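PDB 4JMK: dual specificity protein phosphatase 8 from Homo sapiens, which probably removes phosphate from phosphotyrosine, phosphoserine and phosphothreonine of proteins and thereby negatively regulates mitogen-activated protein kinases. Local coordinates for residues Thr97-Tyr102 and Arg116-Arg121; Ala101-Met104 and Gly108-Ser111. The protein carries 1 engineered substitution. All coordinates share one frame; numbering follows the deposited sequence.

Interaction 1. Residues Thr97-Tyr102 and Arg116-Arg121; sequences TIAIAY and RFVKDR
V118 of helix 111-121 reaches toward helix 94-107 with one methyl, CG2, and sets it against the CG1 methylene of I100. The two branched side chains meet at an oblique angle: V118 CG2 lies 3.6 Å from I100 CG1, and V118 CB follows at 3.8 Å from that same carbon. With chi1 of V118 at 178°, its CG1 stands anti to the backbone N and CG2 is left on the flank that confronts I100. There CG2 also comes within 4.0 Å of I100 CA, so the methyl rests partly on the helix backbone. A99 completes the seat more loosely, its CB 4.5 Å from V118 CG2. The contact is small, wholly apolar and buried, and the two segments come nearest at 6.3 Å between I100 CA and V118 CA. On the 116-121 segment itself, R121 lays its guanidinium over one face of the F117 ring and donates from NH1 to F117 O (2.9 Å). Both helices belong to the dual specificity phosphatase catalytic domain. Around them, I100 also packs on L135 of helix 129-148, I98 on S70 of helix 67-79, and F117 on I6 and L7 of strand 4-7.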
loop_
_atom_site.group_PDB
_atom_site.type_symbol
_atom_site.label_atom_id
_atom_site.label_comp_id
_atom_site.label_asym_id
_atom_site.label_seq_id
_atom_site.Cartn_x
_atom_site.Cartn_y
_atom_site.Cartn_z
ATOM N N THR A 97 3.711 3.881 2.313
ATOM C CA THR A 97 3.263 3.655 3.693
ATOM C C THR A 97 2.208 2.544 3.764
ATOM O O THR A 97 2.230 1.705 4.667
ATOM C CB THR A 97 2.756 4.964 4.333
ATOM O OG1 THR A 97 3.801 5.949 4.271
ATOM C CG2 THR A 97 2.388 4.732 5.800
ATOM N N ILE A 98 1.299 2.510 2.800
ATOM C CA ILE A 98 0.306 1.430 2.773
ATOM C C ILE A 98 0.960 0.056 2.628
ATOM O O ILE A 98 0.613 -0.882 3.362
ATOM C CB ILE A 98 -0.760 1.678 1.692
ATOM C CG1 ILE A 98 -1.631 2.861 2.119
ATOM C CG2 ILE A 98 -1.636 0.415 1.456
ATOM C CD1 ILE A 98 -2.569 3.396 1.027
ATOM N N ALA A 99 1.923 -0.060 1.711
ATOM C CA ALA A 99 2.664 -1.313 1.533
ATOM C C ALA A 99 3.355 -1.736 2.822
ATOM O O ALA A 99 3.358 -2.930 3.173
ATOM C CB ALA A 99 3.685 -1.171 0.415
ATOM N N ILE A 100 3.951 -0.770 3.517
ATOM C CA ILE A 100 4.641 -1.073 4.783
ATOM C C ILE A 100 3.652 -1.593 5.809
ATOM O O ILE A 100 3.917 -2.599 6.462
ATOM C CB ILE A 100 5.418 0.152 5.341
ATOM C CG1 ILE A 100 6.545 0.519 4.372
ATOM C CG2 ILE A 100 6.015 -0.167 6.719
ATOM C CD1 ILE A 100 7.115 1.925 4.557
ATOM N N ALA A 101 2.512 -0.921 5.955
ATOM C CA ALA A 101 1.486 -1.390 6.891
ATOM C C ALA A 101 1.001 -2.804 6.549
ATOM O O ALA A 101 0.732 -3.612 7.443
ATOM C CB ALA A 101 0.310 -0.409 6.930
ATOM N N TYR A 102 0.870 -3.107 5.260
ATOM C CA TYR A 102 0.406 -4.431 4.866
ATOM C C TYR A 102 1.366 -5.517 5.346
ATOM O O TYR A 102 0.945 -6.576 5.826
ATOM C CB TYR A 102 0.233 -4.524 3.343
ATOM C CG TYR A 102 -0.227 -5.898 2.926
ATOM C CD1 TYR A 102 -1.573 -6.249 2.986
ATOM C CD2 TYR A 102 0.682 -6.858 2.501
ATOM C CE1 TYR A 102 -1.995 -7.531 2.624
ATOM C CE2 TYR A 102 0.268 -8.135 2.136
ATOM C CZ TYR A 102 -1.069 -8.455 2.201
ATOM O OH TYR A 102 -1.481 -9.716 1.843
ATOM N N ARG A 116 12.057 -1.285 6.536
ATOM C CA ARG A 116 13.296 -1.736 5.906
ATOM C C ARG A 116 13.017 -2.742 4.773
ATOM O O ARG A 116 13.699 -2.727 3.741
ATOM C CB ARG A 116 14.225 -2.346 6.966
ATOM C CG ARG A 116 15.642 -2.651 6.500
ATOM C CD ARG A 116 16.438 -3.290 7.637
ATOM N NE ARG A 116 15.747 -4.469 8.158
ATOM C CZ ARG A 116 16.080 -5.117 9.271
ATOM N NH1 ARG A 116 17.107 -4.706 10.002
ATOM N NH2 ARG A 116 15.380 -6.178 9.651
ATOM N N PHE A 117 12.019 -3.609 4.961
ATOM C CA PHE A 117 11.656 -4.599 3.936
ATOM C C PHE A 117 11.258 -3.907 2.625
ATOM O O PHE A 117 11.705 -4.292 1.531
ATOM C CB PHE A 117 10.517 -5.498 4.436
ATOM C CG PHE A 117 10.154 -6.628 3.494
ATOM C CD1 PHE A 117 10.591 -7.928 3.743
ATOM C CD2 PHE A 117 9.356 -6.401 2.387
ATOM C CE1 PHE A 117 10.241 -8.971 2.891
ATOM C CE2 PHE A 117 8.997 -7.436 1.523
ATOM C CZ PHE A 117 9.444 -8.718 1.766
ATOM N N VAL A 118 10.415 -2.885 2.729
ATOM C CA VAL A 118 9.963 -2.193 1.531
ATOM C C VAL A 118 11.075 -1.325 0.974
ATOM O O VAL A 118 11.288 -1.265 -0.245
ATOM C CB VAL A 118 8.720 -1.358 1.814
ATOM C CG1 VAL A 118 8.278 -0.602 0.541
ATOM C CG2 VAL A 118 7.607 -2.280 2.312
ATOM N N LYS A 119 11.796 -0.670 1.877
ATOM C CA LYS A 119 12.895 0.222 1.494
ATOM C C LYS A 119 14.004 -0.525 0.741
ATOM O O LYS A 119 14.570 -0.006 -0.226
ATOM C CB LYS A 119 13.453 0.899 2.750
ATOM C CG LYS A 119 14.669 1.777 2.527
ATOM C CD LYS A 119 14.278 3.136 1.996
ATOM C CE LYS A 119 15.464 4.105 2.025
ATOM N NZ LYS A 119 15.117 5.325 1.265
ATOM N N ASP A 120 14.317 -1.742 1.184
ATOM C CA ASP A 120 15.304 -2.572 0.489
ATOM C C ASP A 120 14.927 -2.862 -0.963
ATOM O O ASP A 120 15.796 -2.964 -1.819
ATOM C CB ASP A 120 15.507 -3.908 1.214
ATOM C CG ASP A 120 16.295 -3.770 2.490
ATOM O OD1 ASP A 120 16.223 -4.701 3.321
ATOM O OD2 ASP A 120 16.975 -2.735 2.681
ATOM N N ARG A 121 13.633 -3.008 -1.232
ATOM C CA ARG A 121 13.170 -3.407 -2.560
ATOM C C ARG A 121 12.872 -2.199 -3.448
ATOM O O ARG A 121 12.997 -2.266 -4.670
ATOM C CB ARG A 121 11.958 -4.347 -2.438
ATOM C CG ARG A 121 12.341 -5.743 -1.905
ATOM C CD ARG A 121 11.217 -6.448 -1.156
ATOM N NE ARG A 121 11.657 -7.770 -0.699
ATOM C CZ ARG A 121 12.316 -8.000 0.434
ATOM N NH1 ARG A 121 12.623 -7.003 1.259
ATOM N NH2 ARG A 121 12.683 -9.236 0.750
#

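Interaction 2. Residues Ala101-Met104 and Gly108-Ser111; sequences AYIM and GMSS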
loop_
_atom_site.group_PDB
_atom_site.type_symbol
_atom_site.label_atom_id
_atom_site.label_comp_id
_atom_site.label_asym_id
_atom_site.label_seq_id
_atom_site.Cartn_x
_atom_site.Cartn_y
_atom_site.Cartn_z
ATOM N N ALA A 101 2.512 -0.921 5.955
ATOM C CA ALA A 101 1.486 -1.390 6.891
ATOM C C ALA A 101 1.001 -2.804 6.549
ATOM O O ALA A 101 0.732 -3.612 7.443
ATOM C CB ALA A 101 0.310 -0.409 6.930
ATOM N N TYR A 102 0.870 -3.107 5.260
ATOM C CA TYR A 102 0.406 -4.431 4.866
ATOM C C TYR A 102 1.366 -5.517 5.346
ATOM O O TYR A 102 0.945 -6.576 5.826
ATOM C CB TYR A 102 0.233 -4.524 3.343
ATOM C CG TYR A 102 -0.227 -5.898 2.926
ATOM C CD1 TYR A 102 -1.573 -6.249 2.986
ATOM C CD2 TYR A 102 0.682 -6.858 2.501
ATOM C CE1 TYR A 102 -1.995 -7.531 2.624
ATOM C CE2 TYR A 102 0.268 -8.135 2.136
ATOM C CZ TYR A 102 -1.069 -8.455 2.201
ATOM O OH TYR A 102 -1.481 -9.716 1.843
ATOM N N ILE A 103 2.660 -5.260 5.204
ATOM C CA ILE A 103 3.662 -6.229 5.629
ATOM C C ILE A 103 3.667 -6.356 7.137
ATOM O O ILE A 103 3.774 -7.464 7.675
ATOM C CB ILE A 103 5.046 -5.849 5.090
ATOM C CG1 ILE A 103 5.045 -6.036 3.573
ATOM C CG2 ILE A 103 6.138 -6.704 5.692
ATOM C CD1 ILE A 103 6.184 -5.374 2.919
ATOM N N MET A 104 3.522 -5.226 7.823
ATOM C CA MET A 104 3.441 -5.246 9.287
ATOM C C MET A 104 2.333 -6.164 9.798
ATOM O O MET A 104 2.556 -7.032 10.637
ATOM C CB MET A 104 3.149 -3.844 9.804
ATOM C CG MET A 104 4.325 -2.917 9.815
ATOM S SD MET A 104 3.816 -1.238 10.243
ATOM C CE MET A 104 3.368 -1.525 11.941
ATOM N N GLY A 108 3.338 -9.768 11.084
ATOM C CA GLY A 108 3.571 -9.502 12.497
ATOM C C GLY A 108 4.958 -8.912 12.674
ATOM O O GLY A 108 5.625 -9.113 13.696
ATOM N N MET A 109 5.384 -8.182 11.650
ATOM C CA MET A 109 6.681 -7.523 11.604
ATOM C C MET A 109 6.589 -6.156 12.283
ATOM O O MET A 109 5.545 -5.490 12.212
ATOM C CB MET A 109 7.054 -7.323 10.134
ATOM C CG MET A 109 8.525 -7.240 9.869
ATOM S SD MET A 109 8.905 -7.303 8.105
ATOM C CE MET A 109 8.278 -8.934 7.716
ATOM N N SER A 110 7.678 -5.728 12.925
ATOM C CA SER A 110 7.705 -4.420 13.581
ATOM C C SER A 110 7.721 -3.352 12.502
ATOM O O SER A 110 8.046 -3.644 11.341
ATOM C CB SER A 110 8.944 -4.266 14.465
ATOM O OG SER A 110 10.112 -4.059 13.681
ATOM N N SER A 111 7.371 -2.120 12.868
ATOM C CA SER A 111 7.341 -1.056 11.871
ATOM C C SER A 111 8.737 -0.796 11.313
ATOM O O SER A 111 8.881 -0.533 10.116
ATOM C CB SER A 111 6.693 0.221 12.425
ATOM O OG SER A 111 7.346 0.668 13.603
#
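M104 and M109 meet where helix 94-107 ends and the chain turns into helix 111-121, a short loop joining two consecutive helices of the dual specificity phosphatase catalytic domain. The side chain of M104 runs along the backbone of M109-S111. Its CB lies 3.8 Å from M109 O, and CG stays close to that oxygen while also approaching S110 O. SD then reaches S111, 3.9 Å from its CA, and CE ends 3.8 Å from S111 CB. SD is already against S111, and the bend at chi3 (68°) keeps CE beside its CB instead of carrying it past. M104 therefore spans from the loop to the first turn of the next helix, where A114 also packs on it; E139 of helix 129-148 touches it as well. M109 lies alongside I103, the two side chains pointing the same way, with SD and CE each 3.7 Å from I103 CG2. G108, with positive phi, is the first residue to leave the helical conformation, and S110 takes the N-cap position of the following helix, its OG bonded to D113 N. The helix end is closed by the carbonyl of M104, whose O receives two weak hydrogen bonds, from G108 N at 2.9 Å and from M109 N at 3.2 Å. Both approach M104 O well off the straight line, with N-H...O angles of only 125° and 131°.

How the interactions relate
Interactions 1 and 2 both lie on two consecutive helices, 94-107 and 111-121, joined by a short loop; they share A101 and Y102, and have centres about 8 Å apart. Interaction 2 forms the connection, and interaction 1 packs the helices against each other further on. I103 connects them directly, its CD1 lying 3.4 Å from F117 CD2 and 3.5 Å from V118 CG2, while its other branch belongs to the turn. Interaction 1 is the more deeply buried and lies nearer the predicted active site: the side chain of A99 is about 10 Å from that of S88, the engineered residue at the predicted phosphocysteine position. Interaction 2 lies away from that site.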